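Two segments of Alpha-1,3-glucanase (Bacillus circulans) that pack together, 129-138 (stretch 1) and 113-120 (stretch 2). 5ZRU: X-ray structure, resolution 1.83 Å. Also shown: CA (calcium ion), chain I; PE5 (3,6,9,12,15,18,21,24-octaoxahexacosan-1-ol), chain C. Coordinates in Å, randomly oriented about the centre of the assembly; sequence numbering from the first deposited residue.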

# COMPACT_ATOMS: atom_id res chain seq x y z
N ALA A 129 22.10 -0.14 12.41
CA ALA A 129 22.71 -1.19 13.22
C ALA A 129 21.77 -2.37 13.45
O ALA A 129 22.23 -3.43 13.90
CB ALA A 129 23.16 -0.62 14.56
N GLY A 130 20.48 -2.23 13.12
CA GLY A 130 19.50 -3.25 13.42
C GLY A 130 19.24 -4.31 12.37
O GLY A 130 18.39 -5.18 12.61
N GLY A 131 19.92 -4.29 11.23
CA GLY A 131 19.74 -5.35 10.25
C GLY A 131 19.83 -4.83 8.82
O GLY A 131 20.34 -3.74 8.57
N ARG A 132 19.32 -5.66 7.88
CA ARG A 132 19.37 -5.31 6.46
C ARG A 132 18.22 -4.38 6.09
O ARG A 132 17.13 -4.46 6.66
CB ARG A 132 19.33 -6.57 5.59
CG ARG A 132 18.03 -7.37 5.67
CD ARG A 132 18.15 -8.62 4.81
NE ARG A 132 16.98 -9.49 4.88
CZ ARG A 132 15.95 -9.39 4.05
NH1 ARG A 132 15.93 -8.46 3.11
NH2 ARG A 132 14.93 -10.24 4.16
N PRO A 133 18.43 -3.49 5.12
CA PRO A 133 17.43 -2.45 4.84
C PRO A 133 16.33 -2.89 3.89
O PRO A 133 16.56 -3.62 2.92
CB PRO A 133 18.27 -1.33 4.20
CG PRO A 133 19.33 -2.09 3.45
CD PRO A 133 19.68 -3.24 4.39
N LEU A 134 15.11 -2.44 4.20
CA LEU A 134 13.98 -2.37 3.27
C LEU A 134 13.34 -0.99 3.43
O LEU A 134 13.83 -0.16 4.20
CB LEU A 134 12.97 -3.50 3.53
CG LEU A 134 13.47 -4.93 3.27
CD1 LEU A 134 12.41 -5.96 3.70
CD2 LEU A 134 13.83 -5.12 1.82
N PHE A 135 12.25 -0.74 2.70
CA PHE A 135 11.65 0.60 2.65
C PHE A 135 12.68 1.62 2.17
O PHE A 135 12.80 2.72 2.71
CB PHE A 135 11.08 0.99 4.03
CG PHE A 135 10.07 2.14 4.01
CD1 PHE A 135 9.71 2.79 2.83
CD2 PHE A 135 9.48 2.56 5.20
CE1 PHE A 135 8.78 3.85 2.85
CE2 PHE A 135 8.55 3.60 5.23
CZ PHE A 135 8.20 4.25 4.05
N ARG A 136 13.46 1.26 1.14
CA ARG A 136 14.49 2.18 0.67
C ARG A 136 13.94 3.28 -0.23
O ARG A 136 14.63 4.29 -0.44
CB ARG A 136 15.60 1.39 -0.04
CG ARG A 136 16.48 0.62 0.96
CD ARG A 136 17.41 -0.38 0.27
NE ARG A 136 16.67 -1.58 -0.10
CZ ARG A 136 17.21 -2.79 -0.27
NH1 ARG A 136 18.52 -2.96 -0.12
NH2 ARG A 136 16.44 -3.81 -0.57
N PHE A 137 12.73 3.13 -0.76
CA PHE A 137 12.13 4.14 -1.62
C PHE A 137 10.99 4.86 -0.90
O PHE A 137 10.40 4.34 0.05
CB PHE A 137 11.64 3.53 -2.94
CG PHE A 137 12.75 3.23 -3.92
CD1 PHE A 137 13.49 2.05 -3.83
CD2 PHE A 137 13.06 4.14 -4.93
CE1 PHE A 137 14.52 1.78 -4.72
CE2 PHE A 137 14.10 3.88 -5.84
CZ PHE A 137 14.83 2.70 -5.74
N ASP A 138 10.71 6.07 -1.36
CA ASP A 138 9.66 6.92 -0.80
C ASP A 138 9.13 7.78 -1.94
O ASP A 138 9.62 7.72 -3.06
CB ASP A 138 10.20 7.78 0.36
CG ASP A 138 9.10 8.25 1.31
OD1 ASP A 138 7.91 7.95 1.08
OD2 ASP A 138 9.42 8.93 2.30
CA CA I . 13.91 5.10 8.97
C48 PE5 C . 6.83 17.61 9.84
C50 PE5 C . 7.40 16.26 9.41
O1 PE5 C . 8.79 16.36 9.20
C1 PE5 C . 9.43 15.16 8.87
C2 PE5 C . 10.88 15.42 8.47
O2 PE5 C . 10.92 16.18 7.29
C3 PE5 C . 12.19 16.61 6.89
C4 PE5 C . 12.06 17.48 5.63
O3 PE5 C . 11.41 16.77 4.62
C5 PE5 C . 11.29 17.41 3.38
C6 PE5 C . 9.85 17.31 2.85
O4 PE5 C . 9.65 16.14 2.10
C7 PE5 C . 8.41 15.50 2.29
C8 PE5 C . 7.26 16.48 2.10
O5 PE5 C . 6.09 15.94 2.64
C9 PE5 C . 5.02 16.84 2.76
C10 PE5 C . 4.00 16.54 1.68
O6 PE5 C . 3.74 17.70 0.95
C11 PE5 C . 3.21 17.49 -0.32
C12 PE5 C . 3.24 18.78 -1.12
O7 PE5 C . 1.91 19.11 -1.42
C13 PE5 C . 1.70 19.62 -2.70
C14 PE5 C . 0.44 20.48 -2.67
O8 PE5 C . 0.39 21.14 -1.43
C15 PE5 C . -0.74 21.93 -1.20
C16 PE5 C . -0.32 23.39 -1.04
O52 PE5 C . -0.41 23.80 0.30
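Stretch 2 (113-120) YYSWQYFS

How does stretch 2 run along stretch 1? It lies antiparallel to it: strand 117-119 pairs with strand 132-134, their axes approaching to 4.5 Å with 137° between their N-to-C directions. R132 faces F119 in a hydrogen-bonded pair, with F119 N to R132 O at 2.8 Å and R132 N to F119 O at 3.0 Å. L134 and Q117 repeat the pattern, L134 N to Q117 O at 2.8 Å and Q117 N to L134 O at 3.0 Å. Between them P133, which has no amide hydrogen to give, occupies the non-hydrogen-bonded position opposite Y118. Past the strands, W116 N still reaches F135 O at 2.8 Å, although both residues have positive phi.

Which side chains share a face of the two paired strands? P133 and Y118 lie on one face, R132, L134, Q117 and F119 on the other. With chi1 m and chi2 -89°, Y118 brings CE1 to 3.7 Å from P133 CB, while its ring edge meets the G131 carbonyl, CD1 to O at 3.4 Å. F119, also m, turns its ring so that CD2 lies 4.0 Å from L134 CD1; L134 is in the m,t rotamer. R132 takes p at chi1 and then extends through t and t, and a water links its NE (2.9 Å) to F119 O (2.8 Å).

How do the aromatic rings beyond the strands settle? F135 points toward stretch 2, and its t rotamer lays one ring face against S115, whose CA is 3.6 Å from the ring centroid and nearly on the normal. Q117 CG meets the edge of the same ring, 4.1 Å from F135 CD2. W116 starts away from stretch 1, yet chi1 m and chi2 85° bring its indole back: R136 CG sits over the six-membered ring, 3.6 Å from its centroid, and P133 CB is 3.5 Å from W116 CZ3.

What happens at the two ends of the contact? G131, at phi/psi 145/-163, needs to be glycine: a CB would jam against the preceding carbonyl and fall 2.2 Å from F119 C. Beside it, S120 in the p rotamer donates from OG to G130 O at 3.0 Å. At the other end S115 is also p; its OG donates to one water (2.8 Å), which in turn donates to D138 OD2 (2.6 Å), and the same OG accepts from a second water (3.0 Å), which also donates to R136 O (2.8 Å). The backbone here also binds calcium, through S115 O at 2.3 Å and W116 O at 2.4 Å.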

# COMPACT_ATOMS: atom_id res chain seq x y z
N TYR A 113 13.78 10.54 6.31
CA TYR A 113 13.19 10.41 7.65
C TYR A 113 12.13 9.31 7.72
O TYR A 113 12.13 8.49 8.64
CB TYR A 113 12.57 11.75 8.08
CG TYR A 113 11.81 11.70 9.40
CD1 TYR A 113 12.48 11.84 10.61
CD2 TYR A 113 10.43 11.52 9.43
CE1 TYR A 113 11.81 11.81 11.83
CE2 TYR A 113 9.73 11.48 10.66
CZ TYR A 113 10.44 11.63 11.84
OH TYR A 113 9.79 11.60 13.04
N TYR A 114 11.19 9.32 6.76
CA TYR A 114 10.06 8.40 6.84
C TYR A 114 10.47 6.97 6.52
O TYR A 114 9.94 6.02 7.11
CB TYR A 114 8.97 8.82 5.87
CG TYR A 114 8.51 10.23 6.06
CD1 TYR A 114 7.66 10.57 7.11
CD2 TYR A 114 8.89 11.22 5.16
CE1 TYR A 114 7.23 11.88 7.27
CE2 TYR A 114 8.47 12.52 5.31
CZ TYR A 114 7.64 12.85 6.37
OH TYR A 114 7.24 14.16 6.48
N SER A 115 11.36 6.80 5.54
CA SER A 115 11.67 5.51 4.95
C SER A 115 12.81 4.86 5.74
O SER A 115 13.24 5.36 6.78
CB SER A 115 12.01 5.70 3.47
OG SER A 115 12.98 6.73 3.29
N TRP A 116 13.28 3.71 5.24
CA TRP A 116 14.36 2.89 5.78
C TRP A 116 13.97 2.19 7.09
O TRP A 116 13.82 2.84 8.13
CB TRP A 116 15.65 3.71 5.97
CG TRP A 116 16.24 4.14 4.65
CD1 TRP A 116 15.90 5.25 3.93
CD2 TRP A 116 17.26 3.47 3.89
NE1 TRP A 116 16.64 5.31 2.77
CE2 TRP A 116 17.48 4.23 2.72
CE3 TRP A 116 18.02 2.31 4.09
CZ2 TRP A 116 18.43 3.88 1.76
CZ3 TRP A 116 18.96 1.95 3.12
CH2 TRP A 116 19.14 2.73 1.97
N GLN A 117 13.80 0.88 7.00
CA GLN A 117 13.53 -0.03 8.11
C GLN A 117 14.47 -1.22 7.98
O GLN A 117 14.76 -1.66 6.87
CB GLN A 117 12.08 -0.52 8.11
CG GLN A 117 11.05 0.55 8.41
CD GLN A 117 10.92 0.79 9.90
OE1 GLN A 117 10.18 0.10 10.58
NE2 GLN A 117 11.66 1.78 10.41
N TYR A 118 14.92 -1.76 9.12
CA TYR A 118 16.05 -2.68 9.11
C TYR A 118 15.68 -3.99 9.80
O TYR A 118 15.06 -3.99 10.86
CB TYR A 118 17.28 -2.03 9.78
CG TYR A 118 17.74 -0.77 9.08
CD1 TYR A 118 18.67 -0.83 8.04
CD2 TYR A 118 17.26 0.49 9.46
CE1 TYR A 118 19.10 0.32 7.40
CE2 TYR A 118 17.68 1.65 8.82
CZ TYR A 118 18.61 1.55 7.79
OH TYR A 118 19.03 2.69 7.15
N PHE A 119 16.08 -5.12 9.20
CA PHE A 119 15.58 -6.42 9.62
C PHE A 119 16.71 -7.39 9.94
O PHE A 119 17.48 -7.77 9.05
CB PHE A 119 14.67 -7.02 8.54
CG PHE A 119 13.37 -6.27 8.40
CD1 PHE A 119 12.28 -6.58 9.20
CD2 PHE A 119 13.26 -5.21 7.50
CE1 PHE A 119 11.09 -5.87 9.10
CE2 PHE A 119 12.07 -4.50 7.38
CZ PHE A 119 10.98 -4.82 8.19
N SER A 120 16.80 -7.79 11.21
CA SER A 120 17.56 -8.96 11.62
C SER A 120 16.65 -10.06 12.15
O SER A 120 17.14 -11.12 12.57
CB SER A 120 18.60 -8.58 12.67
OG SER A 120 18.00 -7.88 13.74
O HOH W 1 13.87 7.23 10.23
O HOH W 2 11.69 9.25 3.58
O HOH W 3 11.56 4.89 9.12
O HOH W 4 14.72 6.80 0.84
O HOH W 5 17.10 -10.15 7.72
O HOH W 6 13.53 4.24 11.26
O HOH W 7 16.04 4.48 9.81
O HOH W 8 15.52 6.76 7.90